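Local coordinates for protein ChloroPhenol Reduction gene K (Desulfitobacterium dehalogenans, PDB 2H6C) that probably controls transcription of halorespiration genes by binding DNA through a helix-turn-helix domain in response to chlorophenol ligands, at residues Phe55-Lys60 / Gln101-Trp106. Residues are numbered along the deposited sequence; the frame is centred on the assembly and turned at random.
Sequences FLMDGK and QTRTCW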
loop_
_atom_site.group_PDB
_atom_site.type_symbol
_atom_site.label_atom_id
_atom_site.label_comp_id
_atom_site.label_asym_id
_atom_site.label_seq_id
_atom_site.Cartn_x
_atom_site.Cartn_y
_atom_site.Cartn_z
ATOM N N PHE A 55 16.931 -17.703 4.765
ATOM C CA PHE A 55 16.049 -18.784 5.053
ATOM C C PHE A 55 15.993 -18.933 6.555
ATOM O O PHE A 55 17.022 -19.066 7.244
ATOM C CB PHE A 55 16.505 -20.083 4.414
ATOM C CG PHE A 55 15.580 -21.219 4.695
ATOM C CD1 PHE A 55 14.311 -21.213 4.160
ATOM C CD2 PHE A 55 15.952 -22.249 5.510
ATOM C CE1 PHE A 55 13.432 -22.199 4.411
ATOM C CE2 PHE A 55 15.058 -23.257 5.765
ATOM C CZ PHE A 55 13.785 -23.219 5.203
ATOM N N LEU A 56 14.766 -18.927 7.051
ATOM C CA LEU A 56 14.538 -18.842 8.462
ATOM C C LEU A 56 14.283 -20.263 8.992
ATOM O O LEU A 56 13.155 -20.748 9.035
ATOM C CB LEU A 56 13.395 -17.870 8.694
ATOM C CG LEU A 56 13.528 -16.978 9.900
ATOM C CD1 LEU A 56 12.799 -15.730 9.664
ATOM C CD2 LEU A 56 12.970 -17.678 11.125
ATOM N N MET A 57 15.355 -20.926 9.401
ATOM C CA MET A 57 15.232 -22.312 9.851
ATOM C C MET A 57 14.452 -22.435 11.152
ATOM O O MET A 57 13.645 -23.342 11.269
ATOM C CB MET A 57 16.585 -22.993 10.066
ATOM C CG MET A 57 17.717 -22.443 9.255
ATOM S SD MET A 57 19.000 -23.649 9.101
ATOM C CE MET A 57 20.395 -22.802 9.722
ATOM N N ASP A 58 14.736 -21.583 12.141
ATOM C CA ASP A 58 13.891 -21.501 13.325
ATOM C C ASP A 58 14.001 -20.257 14.161
ATOM O O ASP A 58 15.090 -19.871 14.602
ATOM C CB ASP A 58 14.081 -22.690 14.263
ATOM C CG ASP A 58 12.805 -23.554 14.346
ATOM O OD1 ASP A 58 11.779 -23.140 15.025
ATOM O OD2 ASP A 58 12.829 -24.645 13.691
ATOM N N GLY A 59 12.820 -19.710 14.432
ATOM C CA GLY A 59 12.593 -18.604 15.347
ATOM C C GLY A 59 11.502 -17.692 14.777
ATOM O O GLY A 59 10.477 -18.149 14.210
ATOM N N LYS A 60 11.711 -16.388 14.902
ATOM C CA LYS A 60 10.705 -15.473 14.460
ATOM C C LYS A 60 11.305 -14.132 14.276
ATOM O O LYS A 60 12.058 -13.673 15.101
ATOM C CB LYS A 60 9.655 -15.363 15.521
ATOM C CG LYS A 60 8.277 -15.178 14.968
ATOM C CD LYS A 60 7.455 -16.463 15.121
ATOM C CE LYS A 60 6.061 -16.115 15.550
ATOM N NZ LYS A 60 6.082 -15.358 16.854
ATOM N N GLN A 101 15.154 -16.619 19.841
ATOM C CA GLN A 101 16.414 -17.103 19.342
ATOM C C GLN A 101 16.098 -17.800 18.047
ATOM O O GLN A 101 15.266 -18.705 18.007
ATOM C CB GLN A 101 17.079 -18.038 20.332
ATOM C CG GLN A 101 18.488 -18.470 19.941
ATOM C CD GLN A 101 19.451 -17.312 19.839
ATOM O OE1 GLN A 101 19.909 -16.991 18.738
ATOM N NE2 GLN A 101 19.749 -16.661 20.967
ATOM N N THR A 102 16.765 -17.337 16.994
ATOM C CA THR A 102 16.404 -17.619 15.632
ATOM C C THR A 102 17.644 -18.020 14.918
ATOM O O THR A 102 18.661 -17.354 15.075
ATOM C CB THR A 102 15.911 -16.372 14.948
ATOM O OG1 THR A 102 14.867 -15.816 15.726
ATOM C CG2 THR A 102 15.352 -16.688 13.567
ATOM N N ARG A 103 17.554 -19.084 14.120
ATOM C CA ARG A 103 18.693 -19.589 13.339
ATOM C C ARG A 103 18.415 -19.398 11.853
ATOM O O ARG A 103 17.392 -19.889 11.362
ATOM C CB ARG A 103 18.878 -21.078 13.632
ATOM C CG ARG A 103 20.203 -21.705 13.117
ATOM C CD ARG A 103 20.397 -23.231 13.560
ATOM N NE ARG A 103 20.616 -23.441 15.001
ATOM C CZ ARG A 103 20.444 -24.606 15.621
ATOM N NH1 ARG A 103 20.040 -25.677 14.944
ATOM N NH2 ARG A 103 20.656 -24.716 16.933
ATOM N N THR A 104 19.268 -18.693 11.123
ATOM C CA THR A 104 18.948 -18.513 9.722
ATOM C C THR A 104 20.000 -19.144 8.904
ATOM O O THR A 104 21.105 -19.315 9.401
ATOM C CB THR A 104 18.901 -17.072 9.302
ATOM O OG1 THR A 104 20.186 -16.471 9.485
ATOM C CG2 THR A 104 17.885 -16.369 10.080
ATOM N N CYS A 105 19.652 -19.475 7.655
ATOM C CA CYS A 105 20.629 -19.837 6.648
ATOM C C CYS A 105 20.587 -18.867 5.507
ATOM O O CYS A 105 19.556 -18.690 4.914
ATOM C CB CYS A 105 20.362 -21.210 6.077
ATOM S SG CYS A 105 21.588 -21.648 4.838
ATOM N N TRP A 106 21.731 -18.297 5.177
ATOM C CA TRP A 106 21.808 -17.227 4.214
ATOM C C TRP A 106 22.205 -17.853 2.925
ATOM O O TRP A 106 23.129 -18.656 2.898
ATOM C CB TRP A 106 22.838 -16.168 4.649
ATOM C CG TRP A 106 22.330 -15.360 5.777
ATOM C CD1 TRP A 106 21.832 -15.841 6.969
ATOM C CD2 TRP A 106 22.192 -13.936 5.838
ATOM N NE1 TRP A 106 21.416 -14.790 7.765
ATOM C CE2 TRP A 106 21.633 -13.616 7.094
ATOM C CE3 TRP A 106 22.481 -12.901 4.960
ATOM C CZ2 TRP A 106 21.368 -12.302 7.484
ATOM C CZ3 TRP A 106 22.204 -11.585 5.355
ATOM C CH2 TRP A 106 21.654 -11.304 6.590
#
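Met-57 lies against Arg-103 and Cys-105 where two antiparallel strands, 53-58 and 102-107, pair, with a classic beta bulge at Met-57 and Asp-58, both facing Arg-103. The straighter bond to Arg-103 O comes from Asp-58 N (3.2 Å, in the carbonyl plane on a lone pair); the one from Met-57 N is weak. Ahead of the bulge the pairing is regular: Phe-55 and Cys-105 exchange two backbone hydrogen bonds.

The bulge turns Met-57 CB toward the partner strand, near Arg-103 O. Met-57 CG is anti to the carbonyl carbon and sits 3.3 Å from Arg-103 O. Met-57 SD passes Cys-105 CB at 4.1 Å. The chain then bends at chi3 (-124°), and Met-57 CE ends between Arg-103 CG (3.6 Å) and Cys-105 CB. It also meets Thr-104 O. Ile-34 and Thr-29 also pack against this side chain. An alanine here would probably open a gap over Cys-105 and take away the methyl group that Arg-103 CG rests on. The guanidinium leads away to a salt bridge from Arg-103 NE to Glu-36.

On the face opposite Cys-105 and Arg-103, Leu-56 CD2 touches Thr-102 CG2 at 3.6 Å. Thr-102 OG1 accepts a weak bond from Lys-60 N and also bonds Glu-100 O. The backbone angles of Gly-59 favour glycine.

The contact joins central strands of a sheet in the cupin-like, cyclic nucleotide-binding type of domain. Directional backbone hydrogen bonds fix the register, while an uncharged thioether and its methyl add non-directional apolar packing against Cys-105 and the Arg-103 chain, whose charge is paired with Glu-36.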